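Local coordinates for leucine--tRNA ligase (Agrobacterium radiobacter, PDB 5AH5), which probably attaches L-leucine to tRNA(Leu) at the expense of ATP, as a class I aminoacyl-tRNA synthetase, here bound to tRNA and a leucyl-adenylate analogue, at residues D593-Y598 / S614-M619; N220-T225 / T408-Q413. One frame throughout, in Å; residues are numbered along the deposited sequence.

Contact 1: D593-Y598 / S614-M619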
ATOM      1  N   ASP B 593     -18.297 -10.049 -14.806  1.00 24.85           N
ATOM      2  CA  ASP B 593     -17.588 -11.285 -14.309  1.00 27.75           C
ATOM      3  C   ASP B 593     -16.351 -11.603 -15.188  1.00 26.06           C
ATOM      4  O   ASP B 593     -15.247 -11.825 -14.694  1.00 27.34           O
ATOM      5  CB  ASP B 593     -18.563 -12.441 -14.359  1.00 26.05           C
ATOM      6  CG  ASP B 593     -19.658 -12.352 -13.308  1.00 27.43           C
ATOM      7  OD1 ASP B 593     -19.450 -11.900 -12.159  1.00 27.34           O
ATOM      8  OD2 ASP B 593     -20.781 -12.769 -13.636  1.00 27.71           O
ATOM      9  N   ALA B 594     -16.546 -11.542 -16.498  1.00 27.99           N
ATOM     10  CA  ALA B 594     -15.488 -11.874 -17.459  1.00 28.12           C
ATOM     11  C   ALA B 594     -14.355 -10.892 -17.379  1.00 31.32           C
ATOM     12  O   ALA B 594     -13.201 -11.291 -17.469  1.00 26.44           O
ATOM     13  CB  ALA B 594     -16.058 -11.952 -18.863  1.00 27.02           C
ATOM     14  N   VAL B 595     -14.672  -9.615 -17.084  1.00 26.49           N
ATOM     15  CA  VAL B 595     -13.672  -8.613 -16.946  1.00 26.79           C
ATOM     16  C   VAL B 595     -12.855  -8.875 -15.701  1.00 25.30           C
ATOM     17  O   VAL B 595     -11.619  -8.844 -15.727  1.00 28.12           O
ATOM     18  CB  VAL B 595     -14.301  -7.188 -16.898  1.00 26.03           C
ATOM     19  CG1 VAL B 595     -13.270  -6.166 -16.578  1.00 29.93           C
ATOM     20  CG2 VAL B 595     -14.885  -6.878 -18.268  1.00 27.85           C
ATOM     21  N   ARG B 596     -13.550  -9.087 -14.602  1.00 25.45           N
ATOM     22  CA  ARG B 596     -12.875  -9.273 -13.336  1.00 25.56           C
ATOM     23  C   ARG B 596     -12.038 -10.586 -13.323  1.00 25.60           C
ATOM     24  O   ARG B 596     -10.894 -10.593 -12.818  1.00 24.58           O
ATOM     25  CB  ARG B 596     -13.898  -9.334 -12.235  1.00 26.48           C
ATOM     26  CG  ARG B 596     -14.643  -8.009 -12.002  1.00 29.43           C
ATOM     27  CD  ARG B 596     -15.838  -8.206 -11.095  1.00 28.77           C
ATOM     28  NE  ARG B 596     -15.445  -8.853  -9.851  1.00 29.93           N
ATOM     29  CZ  ARG B 596     -16.137  -8.823  -8.709  1.00 30.26           C
ATOM     30  NH1 ARG B 596     -17.241  -8.086  -8.568  1.00 30.51           N
ATOM     31  NH2 ARG B 596     -15.680  -9.496  -7.670  1.00 29.27           N
ATOM     32  N   CYS B 597     -12.616 -11.649 -13.860  1.00 25.13           N
ATOM     33  CA  CYS B 597     -11.890 -12.987 -13.920  1.00 28.03           C
ATOM     34  C   CYS B 597     -10.675 -12.974 -14.845  1.00 28.51           C
ATOM     35  O   CYS B 597      -9.658 -13.569 -14.502  1.00 31.33           O
ATOM     36  CB  CYS B 597     -12.846 -14.088 -14.346  1.00 29.72           C
ATOM     37  SG  CYS B 597     -13.980 -14.553 -13.005  1.00 35.25           S
ATOM     38  N   TYR B 598     -10.735 -12.247 -15.971  1.00 29.08           N
ATOM     39  CA  TYR B 598      -9.521 -12.037 -16.802  1.00 28.59           C
ATOM     40  C   TYR B 598      -8.442 -11.367 -16.031  1.00 28.92           C
ATOM     41  O   TYR B 598      -7.312 -11.830 -16.055  1.00 25.56           O
ATOM     42  CB  TYR B 598      -9.833 -11.286 -18.099  1.00 32.71           C
ATOM     43  CG  TYR B 598      -8.661 -10.749 -18.934  1.00 35.97           C
ATOM     44  CD1 TYR B 598      -7.746 -11.611 -19.591  1.00 38.55           C
ATOM     45  CD2 TYR B 598      -8.451  -9.377 -19.068  1.00 35.67           C
ATOM     46  CE1 TYR B 598      -6.691 -11.096 -20.371  1.00 35.19           C
ATOM     47  CE2 TYR B 598      -7.401  -8.879 -19.847  1.00 39.71           C
ATOM     48  CZ  TYR B 598      -6.519  -9.752 -20.488  1.00 38.89           C
ATOM     49  OH  TYR B 598      -5.499  -9.228 -21.266  1.00 50.10           O
ATOM     50  N   SER B 614     -10.092  -7.022 -26.076  1.00 43.85           N
ATOM     51  CA  SER B 614     -10.671  -8.306 -26.412  1.00 48.33           C
ATOM     52  C   SER B 614     -10.174  -9.401 -25.457  1.00 43.91           C
ATOM     53  O   SER B 614     -10.661 -10.493 -25.543  1.00 49.98           O
ATOM     54  CB  SER B 614     -10.308  -8.675 -27.853  1.00 53.12           C
ATOM     55  OG  SER B 614      -8.965  -9.144 -27.907  1.00 56.77           O
ATOM     56  N   GLY B 615      -9.195  -9.113 -24.587  1.00 43.86           N
ATOM     57  CA  GLY B 615      -8.651 -10.068 -23.609  1.00 42.49           C
ATOM     58  C   GLY B 615      -9.651 -10.873 -22.744  1.00 41.26           C
ATOM     59  O   GLY B 615      -9.407 -11.979 -22.473  1.00 40.89           O
ATOM     60  N   PRO B 616     -10.753 -10.273 -22.257  1.00 36.21           N
ATOM     61  CA  PRO B 616     -11.794 -11.003 -21.581  1.00 33.08           C
ATOM     62  C   PRO B 616     -12.608 -11.954 -22.403  1.00 32.35           C
ATOM     63  O   PRO B 616     -13.436 -12.640 -21.822  1.00 28.04           O
ATOM     64  CB  PRO B 616     -12.753  -9.893 -21.104  1.00 34.03           C
ATOM     65  CG  PRO B 616     -11.923  -8.691 -21.038  1.00 35.32           C
ATOM     66  CD  PRO B 616     -10.989  -8.818 -22.185  1.00 35.90           C
ATOM     67  N   GLN B 617     -12.428 -12.014 -23.721  1.00 32.59           N
ATOM     68  CA  GLN B 617     -13.209 -12.932 -24.541  1.00 34.39           C
ATOM     69  C   GLN B 617     -13.001 -14.429 -24.103  1.00 33.47           C
ATOM     70  O   GLN B 617     -13.967 -15.191 -24.026  1.00 31.71           O
ATOM     71  CB  GLN B 617     -12.884 -12.725 -26.032  1.00 37.63           C
ATOM     72  CG  GLN B 617     -13.643 -13.611 -27.025  1.00 43.98           C
ATOM     73  CD  GLN B 617     -15.161 -13.593 -26.847  1.00 52.13           C
ATOM     74  OE1 GLN B 617     -15.767 -14.447 -26.133  1.00 61.27           O
ATOM     75  NE2 GLN B 617     -15.797 -12.636 -27.494  1.00 54.47           N
ATOM     76  N   ALA B 618     -11.773 -14.797 -23.805  1.00 29.81           N
ATOM     77  CA  ALA B 618     -11.460 -16.158 -23.410  1.00 36.69           C
ATOM     78  C   ALA B 618     -12.120 -16.525 -22.029  1.00 35.93           C
ATOM     79  O   ALA B 618     -12.708 -17.585 -21.879  1.00 31.45           O
ATOM     80  CB  ALA B 618      -9.971 -16.343 -23.391  1.00 37.62           C
ATOM     81  N   MET B 619     -12.148 -15.588 -21.091  1.00 32.52           N
ATOM     82  CA  MET B 619     -12.861 -15.838 -19.851  1.00 33.19           C
ATOM     83  C   MET B 619     -14.368 -15.916 -20.043  1.00 32.08           C
ATOM     84  O   MET B 619     -15.084 -16.712 -19.412  1.00 28.99           O
ATOM     85  CB  MET B 619     -12.500 -14.769 -18.849  1.00 33.63           C
ATOM     86  CG  MET B 619     -12.880 -15.070 -17.450  1.00 36.46           C
ATOM     87  SD  MET B 619     -12.289 -16.686 -16.831  1.00 35.95           S
ATOM     88  CE  MET B 619     -10.561 -16.444 -16.663  1.00 31.91           C
TER
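Tyr598, on helix 592-601, lies against the type I beta turn Ser614-Gln617 that leads into helix 617-632, near where the class I catalytic region of this synthetase probably gives way to its helical part. No hydrogen bond links the two segments; the joint is made by packing. The Tyr598 ring lies with one face against the backbone of the turn. Gly615 C sits 3.7 Å above the ring plane, over its centre, while Pro616 N lies higher over the same face and is offset toward the rim. Gly615 CA adds a CH-pi contact, 4.0 Å from the ring centroid and 21° off the normal. A beta carbon on Gly615 would point into the ring, so this close approach of backbone to ring suits a residue without a side chain. A chi1 of 168° puts Tyr598 CG anti to its backbone N, on the side of the turn. The Pro616 ring crosses that of Tyr598 obliquely, its CG 4.1 Å from Tyr598 CD2, and its CB rests 3.9 Å from Ala594 O. Val586 and Phe590 of helix 583-590 also touch Pro616, and the ring of Trp611 meets that of Tyr598 at a steep angle. Near the start of helix 617-632, Met619 reaches back to the first helix with its chain bent at chi2 and chi3. Its CE comes within 3.7 Å of Cys597 O, its SD lies 3.6 Å from Cys597 CB, and Met619 CG presses on that same Cys597 CB at 3.3 Å, tighter than ordinary carbon-carbon contact.

Contact 2: N220-T225 / T408-Q413. With nucleotides of chain D.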
ATOM      1  N   ASN B 220      15.588   2.634   3.544  1.00 35.62           N
ATOM      2  CA  ASN B 220      16.446   3.556   2.829  1.00 37.91           C
ATOM      3  C   ASN B 220      15.904   4.986   2.827  1.00 42.12           C
ATOM      4  O   ASN B 220      16.691   5.916   2.735  1.00 40.27           O
ATOM      5  CB  ASN B 220      16.560   3.163   1.359  1.00 38.24           C
ATOM      6  CG  ASN B 220      17.305   1.841   1.129  1.00 39.34           C
ATOM      7  OD1 ASN B 220      18.012   1.329   1.995  1.00 40.50           O
ATOM      8  ND2 ASN B 220      17.130   1.294  -0.060  1.00 37.23           N
ATOM      9  N   TRP B 221      14.577   5.163   2.829  1.00 39.40           N
ATOM     10  CA  TRP B 221      13.994   6.515   2.911  1.00 37.63           C
ATOM     11  C   TRP B 221      14.291   7.174   4.255  1.00 41.56           C
ATOM     12  O   TRP B 221      14.715   8.331   4.311  1.00 40.86           O
ATOM     13  CB  TRP B 221      12.503   6.498   2.654  1.00 36.65           C
ATOM     14  CG  TRP B 221      11.960   7.849   2.512  1.00 34.65           C
ATOM     15  CD1 TRP B 221      11.303   8.579   3.467  1.00 33.48           C
ATOM     16  CD2 TRP B 221      12.045   8.677   1.351  1.00 32.98           C
ATOM     17  NE1 TRP B 221      10.966   9.816   2.953  1.00 33.35           N
ATOM     18  CE2 TRP B 221      11.400   9.891   1.655  1.00 31.84           C
ATOM     19  CE3 TRP B 221      12.578   8.497   0.061  1.00 30.04           C
ATOM     20  CZ2 TRP B 221      11.313  10.931   0.732  1.00 34.59           C
ATOM     21  CZ3 TRP B 221      12.489   9.513  -0.847  1.00 29.68           C
ATOM     22  CH2 TRP B 221      11.857  10.727  -0.523  1.00 33.80           C
ATOM     23  N   ILE B 222      14.077   6.432   5.334  1.00 41.44           N
ATOM     24  CA  ILE B 222      14.312   6.967   6.672  1.00 43.64           C
ATOM     25  C   ILE B 222      15.804   7.247   6.874  1.00 48.28           C
ATOM     26  O   ILE B 222      16.183   8.343   7.303  1.00 44.72           O
ATOM     27  CB  ILE B 222      13.770   6.028   7.738  1.00 43.19           C
ATOM     28  CG1 ILE B 222      12.230   5.933   7.617  1.00 41.61           C
ATOM     29  CG2 ILE B 222      14.238   6.454   9.125  1.00 40.60           C
ATOM     30  CD1 ILE B 222      11.664   4.694   8.283  1.00 40.84           C
ATOM     31  N   GLY B 223      16.611   6.230   6.548  1.00 48.19           N
ATOM     32  CA  GLY B 223      18.046   6.351   6.330  1.00 43.50           C
ATOM     33  C   GLY B 223      18.775   6.759   7.577  1.00 42.55           C
ATOM     34  O   GLY B 223      19.408   7.819   7.612  1.00 41.93           O
ATOM     35  N   ARG B 224      18.643   5.965   8.617  1.00 41.74           N
ATOM     36  CA  ARG B 224      19.432   6.168   9.851  1.00 48.21           C
ATOM     37  C   ARG B 224      20.956   5.834   9.675  1.00 55.09           C
ATOM     38  O   ARG B 224      21.331   4.763   9.160  1.00 50.42           O
ATOM     39  CB  ARG B 224      18.842   5.358  11.001  1.00 45.62           C
ATOM     40  CG  ARG B 224      19.528   5.600  12.330  1.00 45.74           C
ATOM     41  CD  ARG B 224      18.779   4.974  13.485  1.00 46.87           C
ATOM     42  NE  ARG B 224      18.831   3.519  13.422  1.00 46.77           N
ATOM     43  CZ  ARG B 224      17.967   2.681  14.003  1.00 54.29           C
ATOM     44  NH1 ARG B 224      16.917   3.106  14.719  1.00 53.61           N
ATOM     45  NH2 ARG B 224      18.149   1.375  13.850  1.00 59.45           N
ATOM     46  N   THR B 225      21.805   6.770  10.105  1.00 60.76           N
ATOM     47  CA  THR B 225      23.277   6.736   9.924  1.00 64.49           C
ATOM     48  C   THR B 225      23.938   6.868  11.293  1.00 57.29           C
ATOM     49  O   THR B 225      23.433   7.564  12.184  1.00 53.59           O
ATOM     50  CB  THR B 225      23.741   7.902   9.008  1.00 69.65           C
ATOM     51  OG1 THR B 225      23.266   7.680   7.680  1.00 78.51           O
ATOM     52  CG2 THR B 225      25.261   8.030   8.940  1.00 79.59           C
ATOM     53  N   THR B 408      23.718  10.120  15.950  1.00 77.08           N
ATOM     54  CA  THR B 408      22.747   9.390  15.104  1.00 72.70           C
ATOM     55  C   THR B 408      22.038  10.381  14.161  1.00 64.61           C
ATOM     56  O   THR B 408      21.304  11.260  14.632  1.00 60.12           O
ATOM     57  CB  THR B 408      21.688   8.631  15.948  1.00 70.95           C
ATOM     58  OG1 THR B 408      22.322   7.787  16.917  1.00 71.50           O
ATOM     59  CG2 THR B 408      20.822   7.754  15.058  1.00 71.65           C
ATOM     60  N   GLN B 409      22.252  10.232  12.847  1.00 64.12           N
ATOM     61  CA  GLN B 409      21.614  11.095  11.823  1.00 60.18           C
ATOM     62  C   GLN B 409      20.583  10.370  10.941  1.00 57.08           C
ATOM     63  O   GLN B 409      20.719   9.173  10.669  1.00 52.66           O
ATOM     64  CB  GLN B 409      22.674  11.735  10.926  1.00 62.77           C
ATOM     65  CG  GLN B 409      23.765  12.534  11.674  1.00 67.56           C
ATOM     66  CD  GLN B 409      23.267  13.700  12.550  1.00 68.57           C
ATOM     67  OE1 GLN B 409      22.127  14.166  12.457  1.00 69.75           O
ATOM     68  NE2 GLN B 409      24.140  14.166  13.415  1.00 75.82           N
ATOM     69  N   TYR B 410      19.575  11.108  10.471  1.00 45.92           N
ATOM     70  CA  TYR B 410      18.498  10.539   9.660  1.00 39.52           C
ATOM     71  C   TYR B 410      18.358  11.303   8.370  1.00 39.46           C
ATOM     72  O   TYR B 410      18.358  12.521   8.385  1.00 45.30           O
ATOM     73  CB  TYR B 410      17.180  10.587  10.428  1.00 41.37           C
ATOM     74  CG  TYR B 410      17.202   9.865  11.756  1.00 42.52           C
ATOM     75  CD1 TYR B 410      17.710  10.484  12.905  1.00 47.55           C
ATOM     76  CD2 TYR B 410      16.733   8.565  11.869  1.00 47.46           C
ATOM     77  CE1 TYR B 410      17.765   9.817  14.106  1.00 47.20           C
ATOM     78  CE2 TYR B 410      16.749   7.904  13.074  1.00 45.36           C
ATOM     79  CZ  TYR B 410      17.275   8.523  14.180  1.00 46.70           C
ATOM     80  OH  TYR B 410      17.299   7.851  15.354  1.00 49.37           O
ATOM     81  N   ARG B 411      18.205  10.606   7.254  1.00 37.42           N
ATOM     82  CA  ARG B 411      17.886  11.247   5.963  1.00 39.51           C
ATOM     83  C   ARG B 411      16.470  11.891   5.921  1.00 43.09           C
ATOM     84  O   ARG B 411      16.248  12.864   5.208  1.00 45.16           O
ATOM     85  CB  ARG B 411      17.987  10.191   4.892  1.00 38.09           C
ATOM     86  CG  ARG B 411      17.688  10.605   3.480  1.00 40.48           C
ATOM     87  CD  ARG B 411      17.488   9.399   2.575  1.00 41.70           C
ATOM     88  NE  ARG B 411      16.954   9.859   1.298  1.00 46.63           N
ATOM     89  CZ  ARG B 411      15.712  10.317   1.087  1.00 42.89           C
ATOM     90  NH1 ARG B 411      14.789  10.320   2.052  1.00 43.68           N
ATOM     91  NH2 ARG B 411      15.388  10.751  -0.121  1.00 42.36           N
ATOM     92  N   LEU B 412      15.526  11.243   6.593  1.00 41.19           N
ATOM     93  CA  LEU B 412      14.134  11.664   6.729  1.00 39.70           C
ATOM     94  C   LEU B 412      14.032  13.157   7.110  1.00 40.02           C
ATOM     95  O   LEU B 412      14.610  13.613   8.117  1.00 40.55           O
ATOM     96  CB  LEU B 412      13.500  10.814   7.839  1.00 37.11           C
ATOM     97  CG  LEU B 412      12.026  10.973   8.123  1.00 37.59           C
ATOM     98  CD1 LEU B 412      11.234  10.569   6.911  1.00 37.28           C
ATOM     99  CD2 LEU B 412      11.588  10.186   9.337  1.00 40.53           C
ATOM    100  N   GLN B 413      13.301  13.915   6.317  1.00 35.87           N
ATOM    101  CA  GLN B 413      13.031  15.328   6.679  1.00 38.86           C
ATOM    102  C   GLN B 413      11.652  15.446   7.360  1.00 41.94           C
ATOM    103  O   GLN B 413      10.706  14.686   7.061  1.00 43.45           O
ATOM    104  CB  GLN B 413      13.043  16.162   5.439  1.00 36.66           C
ATOM    105  CG  GLN B 413      14.344  16.042   4.681  1.00 39.42           C
ATOM    106  CD  GLN B 413      14.333  16.878   3.437  1.00 45.20           C
ATOM    107  OE1 GLN B 413      13.570  17.842   3.346  1.00 46.60           O
ATOM    108  NE2 GLN B 413      15.153  16.512   2.453  1.00 44.91           N
TER
ATOM    109  P     C D  80      14.631   6.588  -4.024  1.00 40.13           P
ATOM    110  OP1   C D  80      13.627   7.561  -3.476  1.00 44.66           O
ATOM    111  OP2   C D  80      15.096   6.692  -5.412  1.00 36.50           O
ATOM    112  O5'   C D  80      15.932   6.728  -3.134  1.00 37.10           O
ATOM    113  C5'   C D  80      15.860   7.006  -1.757  1.00 43.01           C
ATOM    114  C4'   C D  80      17.244   6.952  -1.173  1.00 46.12           C
ATOM    115  O4'   C D  80      17.838   5.641  -1.378  1.00 51.87           O
ATOM    116  C3'   C D  80      18.271   7.896  -1.776  1.00 48.03           C
ATOM    117  O3'   C D  80      18.052   9.223  -1.302  1.00 47.76           O
ATOM    118  C2'   C D  80      19.552   7.264  -1.262  1.00 46.53           C
ATOM    119  O2'   C D  80      19.726   7.472   0.118  1.00 41.33           O
ATOM    120  C1'   C D  80      19.256   5.782  -1.516  1.00 52.18           C
ATOM    121  N1    C D  80      19.676   5.347  -2.877  1.00 44.68           N
ATOM    122  C2    C D  80      21.039   5.176  -3.130  1.00 44.49           C
ATOM    123  O2    C D  80      21.845   5.346  -2.204  1.00 43.13           O
ATOM    124  N3    C D  80      21.441   4.817  -4.373  1.00 43.23           N
ATOM    125  C4    C D  80      20.547   4.710  -5.357  1.00 45.89           C
ATOM    126  N4    C D  80      20.987   4.369  -6.568  1.00 46.18           N
ATOM    127  C5    C D  80      19.158   4.950  -5.143  1.00 46.54           C
ATOM    128  C6    C D  80      18.768   5.241  -3.896  1.00 46.06           C
ATOM    129  P     A D  81      18.282  10.502  -2.257  1.00 49.57           P
ATOM    130  OP1   A D  81      17.890  11.674  -1.446  1.00 53.49           O
ATOM    131  OP2   A D  81      17.652  10.285  -3.564  1.00 36.13           O
ATOM    132  O5'   A D  81      19.864  10.533  -2.442  1.00 48.69           O
ATOM    133  C5'   A D  81      20.656  10.648  -1.247  1.00 54.24           C
ATOM    134  C4'   A D  81      22.127  10.476  -1.521  1.00 57.21           C
ATOM    135  O4'   A D  81      22.437   9.087  -1.799  1.00 64.17           O
ATOM    136  C3'   A D  81      22.731  11.227  -2.709  1.00 58.54           C
ATOM    137  O3'   A D  81      22.830  12.609  -2.368  1.00 62.11           O
ATOM    138  C2'   A D  81      24.045  10.474  -2.857  1.00 56.87           C
ATOM    139  O2'   A D  81      25.015  10.875  -1.905  1.00 51.89           O
ATOM    140  C1'   A D  81      23.569   9.031  -2.648  1.00 58.01           C
ATOM    141  N9    A D  81      23.154   8.457  -3.917  1.00 52.43           N
ATOM    142  C8    A D  81      21.916   8.459  -4.510  1.00 51.47           C
ATOM    143  N7    A D  81      21.900   7.921  -5.705  1.00 48.32           N
ATOM    144  C5    A D  81      23.220   7.550  -5.918  1.00 60.20           C
ATOM    145  C6    A D  81      23.863   6.916  -6.997  1.00 54.68           C
ATOM    146  N6    A D  81      23.234   6.532  -8.110  1.00 54.49           N
ATOM    147  N1    A D  81      25.192   6.700  -6.896  1.00 55.51           N
ATOM    148  C2    A D  81      25.823   7.080  -5.776  1.00 61.14           C
ATOM    149  N3    A D  81      25.328   7.678  -4.693  1.00 60.98           N
ATOM    150  C4    A D  81      24.006   7.886  -4.831  1.00 62.09           C
ATOM    151  P     G D  79      13.169   3.316  -8.425  1.00 54.92           P
ATOM    152  OP1   G D  79      12.027   4.270  -8.370  1.00 57.50           O
ATOM    153  OP2   G D  79      14.298   3.555  -9.361  1.00 47.26           O
ATOM    154  O5'   G D  79      13.833   3.216  -6.992  1.00 42.68           O
ATOM    155  C5'   G D  79      12.934   3.139  -5.892  1.00 44.96           C
ATOM    156  C4'   G D  79      13.705   2.869  -4.654  1.00 43.93           C
ATOM    157  O4'   G D  79      14.520   1.664  -4.828  1.00 44.94           O
ATOM    158  C3'   G D  79      14.730   3.931  -4.291  1.00 39.07           C
ATOM    159  O3'   G D  79      14.115   5.078  -3.710  1.00 45.74           O
ATOM    160  C2'   G D  79      15.567   3.150  -3.306  1.00 39.91           C
ATOM    161  O2'   G D  79      14.925   2.938  -2.082  1.00 38.28           O
ATOM    162  C1'   G D  79      15.676   1.794  -4.023  1.00 39.47           C
ATOM    163  N9    G D  79      16.853   1.705  -4.879  1.00 36.70           N
ATOM    164  C8    G D  79      16.921   1.658  -6.253  1.00 39.04           C
ATOM    165  N7    G D  79      18.143   1.561  -6.701  1.00 39.31           N
ATOM    166  C5    G D  79      18.929   1.556  -5.554  1.00 40.33           C
ATOM    167  C6    G D  79      20.335   1.440  -5.401  1.00 45.04           C
ATOM    168  O6    G D  79      21.200   1.315  -6.280  1.00 46.49           O
ATOM    169  N1    G D  79      20.708   1.468  -4.061  1.00 41.43           N
ATOM    170  C2    G D  79      19.839   1.589  -3.001  1.00 40.25           C
ATOM    171  N2    G D  79      20.389   1.601  -1.773  1.00 35.77           N
ATOM    172  N3    G D  79      18.526   1.664  -3.131  1.00 34.92           N
ATOM    173  C4    G D  79      18.146   1.651  -4.424  1.00 35.00           C
TER
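Arg411 holds its guanidinium, tilted by 48°, over one face of the Trp221 indole, in a cation-pi contact at the boundary between protein and tRNA. Its CZ is 3.9 Å from the centroid of the six-membered ring, and NH1 stands 3.2 Å above the indole plane. The chain of Arg411 runs extended from CG to NE, with CG anti to the backbone N (chi1 179°). NH1 also donates to Trp221 O, on a lone pair in the carbonyl plane, so one residue offers both a ring face and an acceptor. Toward the RNA, NE binds O3' of C80 of chain D at 2.9 Å and NH2 binds OP1 of A81 of chain D at 3.0 Å. Glu167 holds Trp221 NE1, and Leu412 CD1 touches the indole at CD1. Beyond the helix end, Gly223 turns with positive phi into strand 224-234, which pairs antiparallel with strand 404-410. Leu412 N bonds to Ile222 O and Arg411 N to Gly223 O, while Thr225 and Gln409 form a hydrogen-bonded pair, its shorter bond 2.7 Å from Thr225 N to Gln409 O. At the adjoining non-hydrogen-bonded pair, Arg224 and Tyr410 run alongside each other in the same direction, with Arg224 CD 3.6 Å from Tyr410 CE2. Asp198 receives both polar ends, Arg224 NH1 in a salt bridge and Tyr410 OH in a hydrogen bond. The positive charge of Arg411, steadied by ring and carbonyl, probably offsets the phosphate charge of A81, which ties this strand junction to the tRNA backbone.

The two contacts lie on opposite sides of the chain's centre, 46 Å between their centres and about 32 Å between nearest atoms, and share no helix or sheet. Contact 2 comes first along the chain. Its strands 224-234 and 404-410 are neighbours in a mixed sheet; between them runs most of the sequence assigned to the editing domain, consistent with its two connections to the rest of the chain lying next to each other. Contact 1 follows much later and is local in sequence, packing helix 592-601 against the start of helix 617-632, which leads toward the anticodon-binding region. Both lie beside bound RNA: contact 2 holds its backbone by polar bonds, whereas at contact 1 Ala618 packs on a sugar.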